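Local coordinates for hypothetical protein SpyM3_0169 (Streptococcus pyogenes, PDB 1PG6) that is of unknown function but belongs to the AIM24 (mitochondrial biogenesis) family of the cupin clan and binds calcium ions in the crystal, at residues Y45-E48 against N49-L52; I178-A181 against H182-A185. All coordinates share one frame; numbering follows the deposited sequence.

How the interactions relate
Interaction 1 (45-48 with 49-52) and interaction 2 (178-181 with 182-185) lie on opposite sides of the chain's centre, their own centres 34 Å apart and their nearest atoms about 21 Å apart. Interaction 1 comes first along the chain. Each is a tight bend that carries the backbone out of one antiparallel sheet and into another: strand 43-46 passes to strand 50-53, at the edge of a six-stranded sheet, and strand 174-179 passes to strand 183-187, in the interior of another. The two thus do similar work in separate parts of a largely beta protein, and all four segments belong to its AIM24 homology region.

Interaction 1: residues Y45-E48 against N49-L52; sequences YHTE and NVTL
Thr-47 O accepts two hydrogen bonds in this bend. Val-50 N donates to Thr-47 O at 3.0 Å, closing a type I beta turn from Thr-47 to Val-50, and the imidazole ND1 of His-46 donates to the same Thr-47 O at 2.9 Å. The two N-H groups come from opposite faces of the carbonyl plane, each almost 50° out of it. With CG of His-46 between its own backbone N and carbonyl carbon (chi1 63°), the ring is swung toward the turn; Thr-47 O lies 9° out of the ring plane. ND1 also comes 3.1 Å from Val-50 O, but at an angle too poor for a hydrogen bond, which leaves Thr-47 O as its partner. The side chains of His-46 and Val-50 cross at a slant, and Val-50 CG2 comes within 3.3 Å of Thr-47 OG1. That hydroxyl is itself hydrogen-bonded to Lys-92 N of strand 91-95. A water donates to Val-50 O at 2.7 Å and, weakly, to Glu-48 O. Backbone bonds of Tyr-45 with Ala-94 and Thr-51 with Met-86 hold the two flanking strands in different sheets. Gripped by two donors, Thr-47 O couples the rotation of the His-46 ring to the turn, and the bond to it implies that ND1 carries a proton.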
loop_
_atom_site.group_PDB
_atom_site.type_symbol
_atom_site.label_atom_id
_atom_site.label_comp_id
_atom_site.label_asym_id
_atom_site.label_seq_id
_atom_site.Cartn_x
_atom_site.Cartn_y
_atom_site.Cartn_z
ATOM N N TYR A 45 14.934 3.866 11.249
ATOM C CA TYR A 45 15.459 4.674 12.338
ATOM C C TYR A 45 14.712 5.997 12.413
ATOM O O TYR A 45 14.024 6.394 11.471
ATOM C CB TYR A 45 16.970 4.913 12.188
ATOM C CG TYR A 45 17.411 5.709 10.978
ATOM C CD1 TYR A 45 17.923 5.069 9.847
ATOM C CD2 TYR A 45 17.363 7.103 10.981
ATOM C CE1 TYR A 45 18.384 5.796 8.749
ATOM C CE2 TYR A 45 17.820 7.840 9.887
ATOM C CZ TYR A 45 18.329 7.183 8.778
ATOM O OH TYR A 45 18.788 7.908 7.698
ATOM N N HIS A 46 14.831 6.673 13.547
ATOM C CA HIS A 46 14.152 7.944 13.727
ATOM C C HIS A 46 14.797 8.727 14.857
ATOM O O HIS A 46 15.428 8.145 15.738
ATOM C CB HIS A 46 12.670 7.698 14.025
ATOM C CG HIS A 46 12.422 6.951 15.301
ATOM N ND1 HIS A 46 12.420 7.567 16.533
ATOM C CD2 HIS A 46 12.182 5.640 15.532
ATOM C CE1 HIS A 46 12.189 6.664 17.472
ATOM N NE2 HIS A 46 12.041 5.488 16.892
ATOM N N THR A 47 14.653 10.047 14.825
ATOM C CA THR A 47 15.229 10.882 15.869
ATOM C C THR A 47 14.449 10.692 17.163
ATOM O O THR A 47 13.301 10.247 17.151
ATOM C CB THR A 47 15.223 12.370 15.466
ATOM O OG1 THR A 47 13.923 12.737 14.994
ATOM C CG2 THR A 47 16.254 12.627 14.376
ATOM N N GLU A 48 15.084 11.029 18.281
ATOM C CA GLU A 48 14.480 10.879 19.600
ATOM C C GLU A 48 13.116 11.548 19.763
ATOM O O GLU A 48 12.234 11.006 20.428
ATOM C CB GLU A 48 15.438 11.414 20.669
ATOM C CG GLU A 48 14.976 11.184 22.102
ATOM C CD GLU A 48 14.902 9.710 22.469
ATOM O OE1 GLU A 48 14.060 8.990 21.891
ATOM O OE2 GLU A 48 15.692 9.275 23.334
ATOM N N ASN A 49 12.940 12.720 19.161
ATOM C CA ASN A 49 11.677 13.444 19.281
ATOM C C ASN A 49 10.552 12.881 18.419
ATOM O O ASN A 49 9.484 13.483 18.314
ATOM C CB ASN A 49 11.882 14.929 18.964
ATOM C CG ASN A 49 12.491 15.160 17.596
ATOM O OD1 ASN A 49 12.737 16.300 17.199
ATOM N ND2 ASN A 49 12.741 14.080 16.867
ATOM N N VAL A 50 10.793 11.728 17.801
ATOM C CA VAL A 50 9.780 11.089 16.968
ATOM C C VAL A 50 9.268 9.843 17.680
ATOM O O VAL A 50 10.040 8.938 17.998
ATOM C CB VAL A 50 10.346 10.683 15.590
ATOM C CG1 VAL A 50 9.298 9.900 14.810
ATOM C CG2 VAL A 50 10.759 11.921 14.814
ATOM N N THR A 51 7.966 9.806 17.937
ATOM C CA THR A 51 7.354 8.675 18.622
ATOM C C THR A 51 6.465 7.849 17.698
ATOM O O THR A 51 5.733 8.394 16.871
ATOM C CB THR A 51 6.508 9.148 19.821
ATOM O OG1 THR A 51 5.859 8.022 20.423
ATOM C CG2 THR A 51 5.460 10.149 19.370
ATOM N N LEU A 52 6.538 6.531 17.849
ATOM C CA LEU A 52 5.745 5.615 17.040
ATOM C C LEU A 52 4.538 5.133 17.834
ATOM O O LEU A 52 4.688 4.500 18.880
ATOM C CB LEU A 52 6.598 4.415 16.620
ATOM C CG LEU A 52 5.928 3.352 15.745
ATOM C CD1 LEU A 52 5.507 3.967 14.416
ATOM C CD2 LEU A 52 6.893 2.200 15.514
HETATM O O HOH W 1 10.743 7.913 20.429
#

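Interaction 2: residues I178-A181 against H182-A185; sequences IDNA and HVVA
A short 3-10 turn beginning at Asn-180, with an Asx turn at its start, joins strand 174-179 to strand 183-187. Two successive backbone bonds of the i to i+3 kind define it: His-182 N donates to Asp-179 O at 3.0 Å, and Val-183 N to Asn-180 O at 3.1 Å. The side chain of Asp-179 opens the turn. Its OD1 accepts from Ala-181 N at 3.0 Å, the N-H arriving from above the carboxylate plane and the carboxylate placed by an extended chi1 (175°). The other oxygen, OD2, lies 3.6 Å from CD2 of His-182, at the edge of the imidazole, with the carboxylate and ring planes 75° apart. A water in the ring plane lies 2.7 Å from His-182 NE2 and donates weakly to Asp-179 OD2; the other ring nitrogen, ND1, is hydrogen-bonded to Gln-223 O of strand 219-223. The nearby carboxylate may modestly favour a protonated imidazole, though the charge is not seen, and the proximity of Glu-208 OE1 would tend to raise the pKa of Asp-179.

On the apolar side, Ile-178 crosses Val-183 at about a right angle, CB to CG2 4.1 Å, and both side chains rest on Phe-214 of strand 211-215. The amide nitrogen ND2 of Asn-180 packs 3.7 Å from CB of Val-183. A second water lies within hydrogen-bonding distance of both Asn-180 O and Val-183 O, though it may not donate to both at once.

Just downstream, a classic beta bulge sets Val-184 and Ala-185 opposite the single residue Tyr-221. The bend as a whole is an Asx turn overlapping a short 3-10 turn, a connection between strands of two antiparallel sheets.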
loop_
_atom_site.group_PDB
_atom_site.type_symbol
_atom_site.label_atom_id
_atom_site.label_comp_id
_atom_site.label_asym_id
_atom_site.label_seq_id
_atom_site.Cartn_x
_atom_site.Cartn_y
_atom_site.Cartn_z
ATOM N N ILE A 178 -5.700 -6.960 -15.748
ATOM C CA ILE A 178 -4.367 -7.353 -15.308
ATOM C C ILE A 178 -4.401 -8.245 -14.071
ATOM O O ILE A 178 -5.240 -8.066 -13.193
ATOM C CB ILE A 178 -3.546 -6.098 -14.938
ATOM C CG1 ILE A 178 -3.607 -5.078 -16.076
ATOM C CG2 ILE A 178 -2.100 -6.481 -14.649
ATOM C CD1 ILE A 178 -3.085 -3.728 -15.682
ATOM N N ASP A 179 -3.480 -9.205 -14.026
ATOM C CA ASP A 179 -3.325 -10.106 -12.888
ATOM C C ASP A 179 -3.215 -9.161 -11.683
ATOM O O ASP A 179 -2.328 -8.300 -11.644
ATOM C CB ASP A 179 -2.034 -10.909 -13.090
ATOM C CG ASP A 179 -1.693 -11.810 -11.926
ATOM O OD1 ASP A 179 -2.295 -11.693 -10.841
ATOM O OD2 ASP A 179 -0.785 -12.642 -12.116
ATOM N N ASN A 180 -4.103 -9.296 -10.703
ATOM C CA ASN A 180 -4.077 -8.377 -9.564
ATOM C C ASN A 180 -2.799 -8.432 -8.741
ATOM O O ASN A 180 -2.474 -7.475 -8.036
ATOM C CB ASN A 180 -5.279 -8.617 -8.650
ATOM C CG ASN A 180 -5.510 -7.469 -7.684
ATOM O OD1 ASN A 180 -5.576 -7.659 -6.468
ATOM N ND2 ASN A 180 -5.624 -6.267 -8.223
ATOM N N ALA A 181 -2.076 -9.545 -8.829
ATOM C CA ALA A 181 -0.823 -9.705 -8.090
ATOM C C ALA A 181 0.236 -8.736 -8.617
ATOM O O ALA A 181 1.252 -8.497 -7.964
ATOM C CB ALA A 181 -0.324 -11.138 -8.216
ATOM N N HIS A 182 -0.009 -8.194 -9.806
ATOM C CA HIS A 182 0.912 -7.243 -10.433
ATOM C C HIS A 182 0.414 -5.803 -10.360
ATOM O O HIS A 182 1.045 -4.891 -10.895
ATOM C CB HIS A 182 1.149 -7.623 -11.897
ATOM C CG HIS A 182 2.042 -8.813 -12.073
ATOM N ND1 HIS A 182 3.416 -8.712 -12.090
ATOM C CD2 HIS A 182 1.758 -10.131 -12.190
ATOM C CE1 HIS A 182 3.941 -9.921 -12.206
ATOM N NE2 HIS A 182 2.958 -10.799 -12.268
ATOM N N VAL A 183 -0.717 -5.595 -9.693
ATOM C CA VAL A 183 -1.281 -4.256 -9.575
ATOM C C VAL A 183 -0.853 -3.592 -8.275
ATOM O O VAL A 183 -1.097 -4.108 -7.190
ATOM C CB VAL A 183 -2.824 -4.304 -9.660
ATOM C CG1 VAL A 183 -3.413 -2.925 -9.402
ATOM C CG2 VAL A 183 -3.246 -4.812 -11.032
ATOM N N VAL A 184 -0.195 -2.444 -8.390
ATOM C CA VAL A 184 0.272 -1.718 -7.214
ATOM C C VAL A 184 -0.778 -0.733 -6.694
ATOM O O VAL A 184 -1.247 -0.840 -5.558
ATOM C CB VAL A 184 1.565 -0.924 -7.527
ATOM C CG1 VAL A 184 2.013 -0.137 -6.296
ATOM C CG2 VAL A 184 2.665 -1.880 -7.973
ATOM N N ALA A 185 -1.137 0.227 -7.538
ATOM C CA ALA A 185 -2.101 1.254 -7.169
ATOM C C ALA A 185 -2.724 1.817 -8.437
ATOM O O ALA A 185 -2.150 1.706 -9.518
ATOM C CB ALA A 185 -1.390 2.366 -6.396
HETATM O O HOH W 2 2.494 -13.468 -12.520
HETATM O O HOH W 3 -0.416 -6.655 -5.816
#